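Local coordinates for tyrosine specific protein phosphatase (Trypanosoma cruzi, PDB 4AZ1) that probably removes phosphate from phosphotyrosine residues of proteins, at residues 18-23 / 279-284; 29-34 / 255-260; 233-238 / 274-279. All coordinates share one frame; numbering follows the deposited sequence.

In the fold
Helix 14-30 supplies the first segment of contact 1 and the start of that of contact 2. Contact 1 joins its middle to helix 274-288 and closes a loop that takes in most of the chain, including the whole of the large mixed sheet. Contact 2 joins the end region of helix 14-30 to helix 255-266 and closes a loop of 220 residues, nested inside that of contact 1. Contact 3 closes a much shorter loop, from helix 232-247 to helix 274-288. It also nests inside contact 1, but it crosses contact 2. The ranges of contacts 1 and 3 overlap at V279, which touches T235 in contact 3. Contact 3 thus adds helix 232-247 by way of helix 274-288.

Contact 1. Residues 18-23 / 279-284; sequences YERVQR and VIYLTL
R20 and Y281 make the polar half of this contact. R20 reaches from helix 14-30 to the phenol of helix 274-288. NH2 of R20 donates a hydrogen bond of 3.1 Å to OH of Y281. The N-H...O angle is 146°, so the bond is moderately bent. The hydroxyl lies at the guanidinium edge, a little out of its plane. The two flat groups stand almost square to each other, 87° apart. NH2 of R20 lies near the plane of the Y281 ring, at its edge. This is an edge approach and not a cation-pi stack. R20 gets there with an extended chain whose CG is anti to the backbone N (chi1 167°). NE of R20 is 3.6 Å from OH of Y281.

Two carboxylates flank the arginine. R20 forms salt bridges with D253, through NH1, and with E24, through NE. The other oxygen of E24 is hydrogen-bonded to OH of Y281. R20, E24 and Y281 thus close a small polar cluster.

The apolar half is V21 against Y281. CG2 of V21 lies 4.1 Å from CD2 of Y281, in an oblique approach. The two side chains run antiparallel alongside each other. V21 also packs on Y277 and F278 of helix 274-288. Beyond the segments, F9 stacks on the Y281 ring.

The N-terminal helix 14-30 packs here on helix 274-288, in the helical part of the tyrosine phosphatase fold. The backbones stay well apart. V21 and Y281 are the closest pair, with CA atoms 8.5 Å apart, and the long tyrosine spans the gap.

All three touching residues are buried. The arginine charge is met by two carboxylates, and the phenol oxygen is held by both R20 and E24. This should fix the rotation of the guanidinium and would probably polarise the hydroxyl.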
loop_
_atom_site.group_PDB
_atom_site.type_symbol
_atom_site.label_atom_id
_atom_site.label_comp_id
_atom_site.label_asym_id
_atom_site.label_seq_id
_atom_site.Cartn_x
_atom_site.Cartn_y
_atom_site.Cartn_z
ATOM N N TYR A 18 24.801 -21.160 28.867
ATOM C CA TYR A 18 25.144 -20.155 27.868
ATOM C C TYR A 18 25.901 -20.779 26.691
ATOM O O TYR A 18 25.619 -20.471 25.536
ATOM C CB TYR A 18 25.964 -19.029 28.504
ATOM C CG TYR A 18 26.294 -17.894 27.560
ATOM C CD1 TYR A 18 27.407 -17.961 26.732
ATOM C CD2 TYR A 18 25.506 -16.756 27.506
ATOM C CE1 TYR A 18 27.720 -16.933 25.870
ATOM C CE2 TYR A 18 25.815 -15.715 26.645
ATOM C CZ TYR A 18 26.927 -15.813 25.828
ATOM O OH TYR A 18 27.254 -14.791 24.962
ATOM N N GLU A 19 26.842 -21.669 26.999
ATOM C CA GLU A 19 27.655 -22.337 25.998
ATOM C C GLU A 19 26.870 -23.332 25.137
ATOM O O GLU A 19 27.149 -23.484 23.949
ATOM C CB GLU A 19 28.824 -23.058 26.682
ATOM C CG GLU A 19 29.897 -22.109 27.201
ATOM C CD GLU A 19 31.078 -22.838 27.829
ATOM O OE1 GLU A 19 31.132 -24.090 27.748
ATOM O OE2 GLU A 19 31.952 -22.150 28.404
ATOM N N ARG A 20 25.923 -24.033 25.745
ATOM C CA ARG A 20 25.069 -24.947 25.003
ATOM C C ARG A 20 24.179 -24.174 24.011
ATOM O O ARG A 20 24.026 -24.593 22.861
ATOM C CB ARG A 20 24.198 -25.779 25.943
ATOM C CG ARG A 20 23.078 -26.496 25.210
ATOM C CD ARG A 20 22.306 -27.466 26.078
ATOM N NE ARG A 20 20.993 -27.720 25.487
ATOM C CZ ARG A 20 20.116 -28.613 25.928
ATOM N NH1 ARG A 20 20.408 -29.374 26.973
ATOM N NH2 ARG A 20 18.946 -28.747 25.312
ATOM N N VAL A 21 23.609 -23.055 24.450
ATOM C CA VAL A 21 22.788 -22.246 23.544
ATOM C C VAL A 21 23.626 -21.771 22.360
ATOM O O VAL A 21 23.234 -21.955 21.208
ATOM C CB VAL A 21 22.109 -21.041 24.236
ATOM C CG1 VAL A 21 21.253 -20.250 23.217
ATOM C CG2 VAL A 21 21.223 -21.513 25.374
ATOM N N GLN A 22 24.785 -21.182 22.634
ATOM C CA GLN A 22 25.653 -20.722 21.551
ATOM C C GLN A 22 26.004 -21.870 20.594
ATOM O O GLN A 22 25.914 -21.719 19.372
ATOM C CB GLN A 22 26.919 -20.053 22.099
ATOM C CG GLN A 22 27.879 -19.558 21.004
ATOM C CD GLN A 22 27.280 -18.447 20.115
ATOM O OE1 GLN A 22 27.261 -17.273 20.499
ATOM N NE2 GLN A 22 26.802 -18.822 18.924
ATOM N N ARG A 23 26.367 -23.025 21.155
ATOM C CA ARG A 23 26.724 -24.200 20.354
ATOM C C ARG A 23 25.569 -24.660 19.449
ATOM O O ARG A 23 25.773 -24.943 18.269
ATOM C CB ARG A 23 27.139 -25.334 21.285
ATOM C CG ARG A 23 27.745 -26.531 20.582
ATOM C CD ARG A 23 28.093 -27.618 21.597
ATOM N NE ARG A 23 26.885 -28.165 22.210
ATOM C CZ ARG A 23 26.622 -28.134 23.514
ATOM N NH1 ARG A 23 27.496 -27.591 24.366
ATOM N NH2 ARG A 23 25.486 -28.660 23.965
ATOM N N VAL A 279 16.166 -16.647 23.881
ATOM C CA VAL A 279 14.881 -16.254 24.483
ATOM C C VAL A 279 13.888 -17.435 24.584
ATOM O O VAL A 279 13.132 -17.525 25.554
ATOM C CB VAL A 279 14.247 -15.009 23.781
ATOM C CG1 VAL A 279 12.862 -14.681 24.381
ATOM C CG2 VAL A 279 15.150 -13.791 23.934
ATOM N N ILE A 280 13.913 -18.362 23.625
ATOM C CA ILE A 280 13.008 -19.505 23.729
ATOM C C ILE A 280 13.318 -20.328 24.988
ATOM O O ILE A 280 12.401 -20.689 25.717
ATOM C CB ILE A 280 12.995 -20.405 22.474
ATOM C CG1 ILE A 280 12.711 -19.575 21.220
ATOM C CG2 ILE A 280 11.944 -21.537 22.623
ATOM C CD1 ILE A 280 13.031 -20.307 19.924
ATOM N N TYR A 281 14.592 -20.597 25.268
ATOM C CA TYR A 281 14.942 -21.268 26.526
ATOM C C TYR A 281 14.505 -20.464 27.756
ATOM O O TYR A 281 14.053 -21.039 28.750
ATOM C CB TYR A 281 16.447 -21.552 26.612
ATOM C CG TYR A 281 16.901 -22.788 25.862
ATOM C CD1 TYR A 281 16.821 -24.040 26.445
ATOM C CD2 TYR A 281 17.429 -22.696 24.575
ATOM C CE1 TYR A 281 17.241 -25.184 25.761
ATOM C CE2 TYR A 281 17.846 -23.820 23.889
ATOM C CZ TYR A 281 17.757 -25.066 24.493
ATOM O OH TYR A 281 18.181 -26.199 23.811
ATOM N N LEU A 282 14.679 -19.144 27.699
ATOM C CA LEU A 282 14.309 -18.270 28.816
ATOM C C LEU A 282 12.809 -18.316 29.109
ATOM O O LEU A 282 12.399 -18.303 30.269
ATOM C CB LEU A 282 14.716 -16.819 28.529
ATOM C CG LEU A 282 16.218 -16.620 28.368
ATOM C CD1 LEU A 282 16.567 -15.150 28.077
ATOM C CD2 LEU A 282 16.940 -17.128 29.599
ATOM N N THR A 283 11.988 -18.353 28.065
ATOM C CA THR A 283 10.544 -18.430 28.301
ATOM C C THR A 283 10.186 -19.773 28.942
ATOM O O THR A 283 9.285 -19.844 29.778
ATOM C CB THR A 283 9.697 -18.197 27.018
ATOM O OG1 THR A 283 9.736 -19.361 26.182
ATOM C CG2 THR A 283 10.215 -17.017 26.245
ATOM N N LEU A 284 10.893 -20.837 28.560
ATOM C CA LEU A 284 10.609 -22.152 29.135
ATOM C C LEU A 284 10.966 -22.124 30.609
ATOM O O LEU A 284 10.186 -22.562 31.462
ATOM C CB LEU A 284 11.388 -23.263 28.418
ATOM C CG LEU A 284 10.844 -23.692 27.049
ATOM C CD1 LEU A 284 11.809 -24.646 26.376
ATOM C CD2 LEU A 284 9.449 -24.345 27.162
#

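Contact 2. Residues 29-34 / 255-260; sequences LRQEDP and TVYDVV
Q31 and Y257 meet through a single close polar approach. OE1 of Q31 lies 2.8 Å from OH of Y257. The angle is poor for a hydrogen bond, so the pair is best read as a close approach. OE1 sits at the ring edge, near the ring plane. The amide plane is turned 66° from the ring, and the glutamine chain lies nearly perpendicular to the tyrosine. Q31 points its CB toward helix 255-266, and a bend at chi2 (79°) brings the amide to the hydroxyl. The CB of Y257 does not point at Q31. Its CG is anti to the backbone N (chi1 -171°), and the length of the ring carries OH to OE1.

The contact lies at the surface of the helical part of the tyrosine phosphatase fold. Here the end region of the N-terminal helix 14-30 comes close to helix 255-266. Y257 also packs on L27 and L28, beside E24, and it touches Y277 of helix 274-288. V260 adds to this by packing on L28 and I280. These apolar contacts join three helices: 14-30, 255-266 and 274-288.

One backbone bond shapes the first segment. E32 N is hydrogen-bonded to L29 O at 2.9 Å, which closes the turn around Q31.

The neighbouring E32 is held by a charged partner outside the two segments. Its OE2 forms a salt bridge with NH1 of R264, a residue further along helix 255-266.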
loop_
_atom_site.group_PDB
_atom_site.type_symbol
_atom_site.label_atom_id
_atom_site.label_comp_id
_atom_site.label_asym_id
_atom_site.label_seq_id
_atom_site.Cartn_x
_atom_site.Cartn_y
_atom_site.Cartn_z
ATOM N N LEU A 29 22.965 -22.547 12.175
ATOM C CA LEU A 29 23.492 -21.756 11.059
ATOM C C LEU A 29 24.293 -22.667 10.142
ATOM O O LEU A 29 24.206 -22.572 8.919
ATOM C CB LEU A 29 24.391 -20.632 11.568
ATOM C CG LEU A 29 23.741 -19.570 12.452
ATOM C CD1 LEU A 29 24.758 -18.489 12.778
ATOM C CD2 LEU A 29 22.543 -18.983 11.737
ATOM N N ARG A 30 25.061 -23.559 10.760
ATOM C CA ARG A 30 25.882 -24.542 10.049
ATOM C C ARG A 30 25.064 -25.357 9.031
ATOM O O ARG A 30 25.602 -25.811 8.026
ATOM C CB ARG A 30 26.593 -25.440 11.080
ATOM C CG ARG A 30 27.164 -26.758 10.583
ATOM C CD ARG A 30 28.527 -26.586 9.942
ATOM N NE ARG A 30 29.183 -27.872 9.696
ATOM C CZ ARG A 30 28.848 -28.702 8.715
ATOM N NH1 ARG A 30 27.854 -28.389 7.889
ATOM N NH2 ARG A 30 29.501 -29.850 8.561
ATOM N N GLN A 31 23.759 -25.493 9.269
ATOM C CA GLN A 31 22.900 -26.296 8.396
ATOM C C GLN A 31 22.326 -25.508 7.233
ATOM O O GLN A 31 21.649 -26.081 6.366
ATOM C CB GLN A 31 21.739 -26.889 9.191
ATOM C CG GLN A 31 21.932 -28.333 9.581
ATOM C CD GLN A 31 22.844 -28.491 10.771
ATOM O OE1 GLN A 31 22.398 -28.432 11.914
ATOM N NE2 GLN A 31 24.131 -28.694 10.510
ATOM N N GLU A 32 22.564 -24.197 7.219
ATOM C CA GLU A 32 22.001 -23.353 6.166
ATOM C C GLU A 32 22.522 -23.705 4.762
ATOM O O GLU A 32 23.741 -23.795 4.532
ATOM C CB GLU A 32 22.229 -21.875 6.483
ATOM C CG GLU A 32 21.476 -21.422 7.730
ATOM C CD GLU A 32 21.557 -19.919 7.969
ATOM O OE1 GLU A 32 22.391 -19.241 7.315
ATOM O OE2 GLU A 32 20.786 -19.422 8.819
ATOM N N ASP A 33 21.588 -23.918 3.835
ATOM C CA ASP A 33 21.934 -24.196 2.437
ATOM C C ASP A 33 20.800 -23.793 1.494
ATOM O O ASP A 33 20.043 -24.638 1.013
ATOM C CB ASP A 33 22.301 -25.665 2.236
ATOM C CG ASP A 33 22.755 -25.965 0.806
ATOM O OD1 ASP A 33 23.047 -25.002 0.052
ATOM O OD2 ASP A 33 22.825 -27.161 0.442
ATOM N N PRO A 34 20.712 -22.490 1.201
ATOM C CA PRO A 34 19.612 -21.871 0.454
ATOM C C PRO A 34 19.776 -22.022 -1.051
ATOM O O PRO A 34 18.860 -21.676 -1.799
ATOM C CB PRO A 34 19.742 -20.400 0.836
ATOM C CG PRO A 34 21.220 -20.202 0.995
ATOM C CD PRO A 34 21.764 -21.514 1.538
ATOM N N THR A 255 13.705 -30.413 22.352
ATOM C CA THR A 255 12.531 -29.678 21.860
ATOM C C THR A 255 12.842 -28.327 21.207
ATOM O O THR A 255 12.321 -28.033 20.123
ATOM C CB THR A 255 11.487 -29.445 22.970
ATOM O OG1 THR A 255 11.037 -30.699 23.474
ATOM C CG2 THR A 255 10.286 -28.674 22.438
ATOM N N VAL A 256 13.679 -27.503 21.837
ATOM C CA VAL A 256 13.923 -26.166 21.274
ATOM C C VAL A 256 14.663 -26.241 19.948
ATOM O O VAL A 256 14.275 -25.596 18.964
ATOM C CB VAL A 256 14.700 -25.236 22.225
ATOM C CG1 VAL A 256 14.773 -23.829 21.622
ATOM C CG2 VAL A 256 14.011 -25.156 23.574
ATOM N N TYR A 257 15.737 -27.022 19.927
ATOM C CA TYR A 257 16.458 -27.265 18.696
ATOM C C TYR A 257 15.514 -27.853 17.630
ATOM O O TYR A 257 15.475 -27.366 16.497
ATOM C CB TYR A 257 17.660 -28.191 18.943
ATOM C CG TYR A 257 18.554 -28.297 17.736
ATOM C CD1 TYR A 257 19.511 -27.329 17.480
ATOM C CD2 TYR A 257 18.430 -29.354 16.836
ATOM C CE1 TYR A 257 20.326 -27.405 16.366
ATOM C CE2 TYR A 257 19.250 -29.441 15.717
ATOM C CZ TYR A 257 20.188 -28.454 15.490
ATOM O OH TYR A 257 21.005 -28.513 14.389
ATOM N N ASP A 258 14.742 -28.879 17.989
ATOM C CA ASP A 258 13.858 -29.532 17.017
ATOM C C ASP A 258 12.796 -28.582 16.437
ATOM O O ASP A 258 12.548 -28.563 15.226
ATOM C CB ASP A 258 13.191 -30.748 17.646
ATOM C CG ASP A 258 14.182 -31.865 17.933
ATOM O OD1 ASP A 258 15.204 -31.956 17.219
ATOM O OD2 ASP A 258 13.937 -32.654 18.872
ATOM N N VAL A 259 12.179 -27.801 17.314
ATOM C CA VAL A 259 11.176 -26.826 16.919
ATOM C C VAL A 259 11.753 -25.783 15.966
ATOM O O VAL A 259 11.159 -25.486 14.926
ATOM C CB VAL A 259 10.597 -26.119 18.154
ATOM C CG1 VAL A 259 10.004 -24.769 17.782
ATOM C CG2 VAL A 259 9.547 -27.006 18.809
ATOM N N VAL A 260 12.913 -25.234 16.306
ATOM C CA VAL A 260 13.517 -24.229 15.441
ATOM C C VAL A 260 13.956 -24.860 14.122
ATOM O O VAL A 260 13.792 -24.261 13.058
ATOM C CB VAL A 260 14.659 -23.475 16.152
ATOM C CG1 VAL A 260 15.371 -22.514 15.195
ATOM C CG2 VAL A 260 14.079 -22.692 17.318
#

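Contact 3. Residues 233-238 / 274-279; sequences TGTLIG and MEQYFV
The phosphatase signature sequence HCSAGIGRTG starts in the loop with C226 and runs into the first turn of helix 232-247, where T233 and G234 lie. Contact 3 packs this helix against helix 274-288. The two short segments run nearly parallel, with 17° between their directions and 8.8 Å between their axes.

The polar link is made by T235. Its OG1 donates a hydrogen bond of 2.8 Å to the backbone O of Q276. The hydroxyl comes from above the carbonyl plane, 49° out of it, and not along a lone pair. OG1 stands beside its own backbone N and anti to its carbonyl carbon (chi1 -65°). CG2 of T235 lies near O of Q276 as well and reaches on to V279. The packing at OG1 is close, with CB of Q276 3.1 Å away. The backbones are close too, and the CA atoms of T235 and Q276 are 5.8 Å apart.

The apolar link is methyl to methyl. CG2 of T235 touches CG1 of V279 at 3.8 Å. The single threonine therefore meets two successive turns of the partner helix, at Q276 and at V279.

The amide end of Q276 is used differently. Its OE1 is hydrogen-bonded to the backbone N of R273, just before the helix.

T235 also touches W194, and Q276 touches D196. Both belong to the WPD sequence, the mobile loop of this family. L236 points away from the contact, onto L206, L209 and L210 of helix 203-215, while V279 also reaches L206. Y277 turns to helices 255-266 and 14-30, where its OH is hydrogen-bonded to E24. Helix 274-288 thus lies between helix 232-247 and the N-terminal helix 14-30.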
loop_
_atom_site.group_PDB
_atom_site.type_symbol
_atom_site.label_atom_id
_atom_site.label_comp_id
_atom_site.label_asym_id
_atom_site.label_seq_id
_atom_site.Cartn_x
_atom_site.Cartn_y
_atom_site.Cartn_z
ATOM N N THR A 233 10.015 -12.689 15.234
ATOM C CA THR A 233 8.876 -13.459 14.749
ATOM C C THR A 233 9.104 -14.958 14.990
ATOM O O THR A 233 8.218 -15.666 15.495
ATOM C CB THR A 233 8.691 -13.227 13.243
ATOM O OG1 THR A 233 8.191 -11.901 13.031
ATOM C CG2 THR A 233 7.729 -14.257 12.652
ATOM N N GLY A 234 10.297 -15.431 14.639
ATOM C CA GLY A 234 10.681 -16.821 14.871
ATOM C C GLY A 234 10.719 -17.221 16.340
ATOM O O GLY A 234 10.293 -18.321 16.693
ATOM N N THR A 235 11.212 -16.332 17.201
ATOM C CA THR A 235 11.231 -16.601 18.638
ATOM C C THR A 235 9.822 -16.775 19.199
ATOM O O THR A 235 9.551 -17.704 19.983
ATOM C CB THR A 235 11.910 -15.450 19.405
ATOM O OG1 THR A 235 13.291 -15.370 19.031
ATOM C CG2 THR A 235 11.793 -15.654 20.913
ATOM N N LEU A 236 8.927 -15.870 18.819
ATOM C CA LEU A 236 7.557 -15.939 19.305
ATOM C C LEU A 236 6.905 -17.272 18.933
ATOM O O LEU A 236 6.285 -17.914 19.773
ATOM C CB LEU A 236 6.729 -14.793 18.731
ATOM C CG LEU A 236 5.302 -14.808 19.293
ATOM C CD1 LEU A 236 5.355 -14.855 20.799
ATOM C CD2 LEU A 236 4.532 -13.584 18.857
ATOM N N ILE A 237 7.032 -17.666 17.666
ATOM C CA ILE A 237 6.416 -18.899 17.194
ATOM C C ILE A 237 7.109 -20.106 17.851
ATOM O O ILE A 237 6.448 -21.068 18.250
ATOM C CB ILE A 237 6.431 -18.991 15.646
ATOM C CG1 ILE A 237 5.578 -17.866 15.048
ATOM C CG2 ILE A 237 5.889 -20.338 15.183
ATOM C CD1 ILE A 237 5.769 -17.643 13.539
ATOM N N GLY A 238 8.426 -20.023 18.018
ATOM C CA GLY A 238 9.173 -21.094 18.670
ATOM C C GLY A 238 8.795 -21.277 20.132
ATOM O O GLY A 238 8.647 -22.406 20.624
ATOM N N MET A 274 21.435 -15.094 17.775
ATOM C CA MET A 274 21.701 -16.026 18.865
ATOM C C MET A 274 20.810 -15.726 20.078
ATOM O O MET A 274 20.221 -16.635 20.679
ATOM C CB MET A 274 23.189 -15.984 19.238
ATOM C CG MET A 274 23.613 -16.985 20.313
ATOM S SD MET A 274 23.278 -16.376 21.992
ATOM C CE MET A 274 24.687 -15.283 22.228
ATOM N N GLU A 275 20.698 -14.451 20.435
ATOM C CA GLU A 275 19.943 -14.095 21.634
ATOM C C GLU A 275 18.459 -14.338 21.421
ATOM O O GLU A 275 17.730 -14.539 22.388
ATOM C CB GLU A 275 20.211 -12.648 22.084
ATOM C CG GLU A 275 19.630 -11.604 21.172
ATOM C CD GLU A 275 20.506 -11.322 19.966
ATOM O OE1 GLU A 275 21.558 -11.998 19.803
ATOM O OE2 GLU A 275 20.138 -10.414 19.188
ATOM N N GLN A 276 18.008 -14.362 20.165
ATOM C CA GLN A 276 16.597 -14.669 19.912
ATOM C C GLN A 276 16.324 -16.157 20.163
ATOM O O GLN A 276 15.254 -16.515 20.628
ATOM C CB GLN A 276 16.180 -14.255 18.488
ATOM C CG GLN A 276 16.063 -12.721 18.309
ATOM C CD GLN A 276 16.149 -12.311 16.846
ATOM O OE1 GLN A 276 16.315 -13.167 15.971
ATOM N NE2 GLN A 276 16.058 -11.001 16.575
ATOM N N TYR A 277 17.297 -17.008 19.856
ATOM C CA TYR A 277 17.182 -18.443 20.114
ATOM C C TYR A 277 17.239 -18.679 21.628
ATOM O O TYR A 277 16.484 -19.489 22.200
ATOM C CB TYR A 277 18.328 -19.180 19.390
ATOM C CG TYR A 277 18.333 -20.690 19.561
ATOM C CD1 TYR A 277 17.366 -21.491 18.946
ATOM C CD2 TYR A 277 19.320 -21.316 20.309
ATOM C CE1 TYR A 277 17.377 -22.884 19.096
ATOM C CE2 TYR A 277 19.341 -22.707 20.468
ATOM C CZ TYR A 277 18.367 -23.481 19.850
ATOM O OH TYR A 277 18.388 -24.857 19.995
ATOM N N PHE A 278 18.135 -17.947 22.277
ATOM C CA PHE A 278 18.230 -17.970 23.730
ATOM C C PHE A 278 16.883 -17.649 24.396
ATOM O O PHE A 278 16.486 -18.328 25.352
ATOM C CB PHE A 278 19.294 -16.983 24.183
ATOM C CG PHE A 278 20.108 -17.479 25.323
ATOM C CD1 PHE A 278 19.493 -18.092 26.416
ATOM C CD2 PHE A 278 21.492 -17.362 25.305
ATOM C CE1 PHE A 278 20.253 -18.567 27.485
ATOM C CE2 PHE A 278 22.266 -17.840 26.368
ATOM C CZ PHE A 278 21.644 -18.442 27.460
ATOM N N VAL A 279 16.166 -16.647 23.881
ATOM C CA VAL A 279 14.881 -16.254 24.483
ATOM C C VAL A 279 13.888 -17.435 24.584
ATOM O O VAL A 279 13.132 -17.525 25.554
ATOM C CB VAL A 279 14.247 -15.009 23.781
ATOM C CG1 VAL A 279 12.862 -14.681 24.381
ATOM C CG2 VAL A 279 15.150 -13.791 23.934
#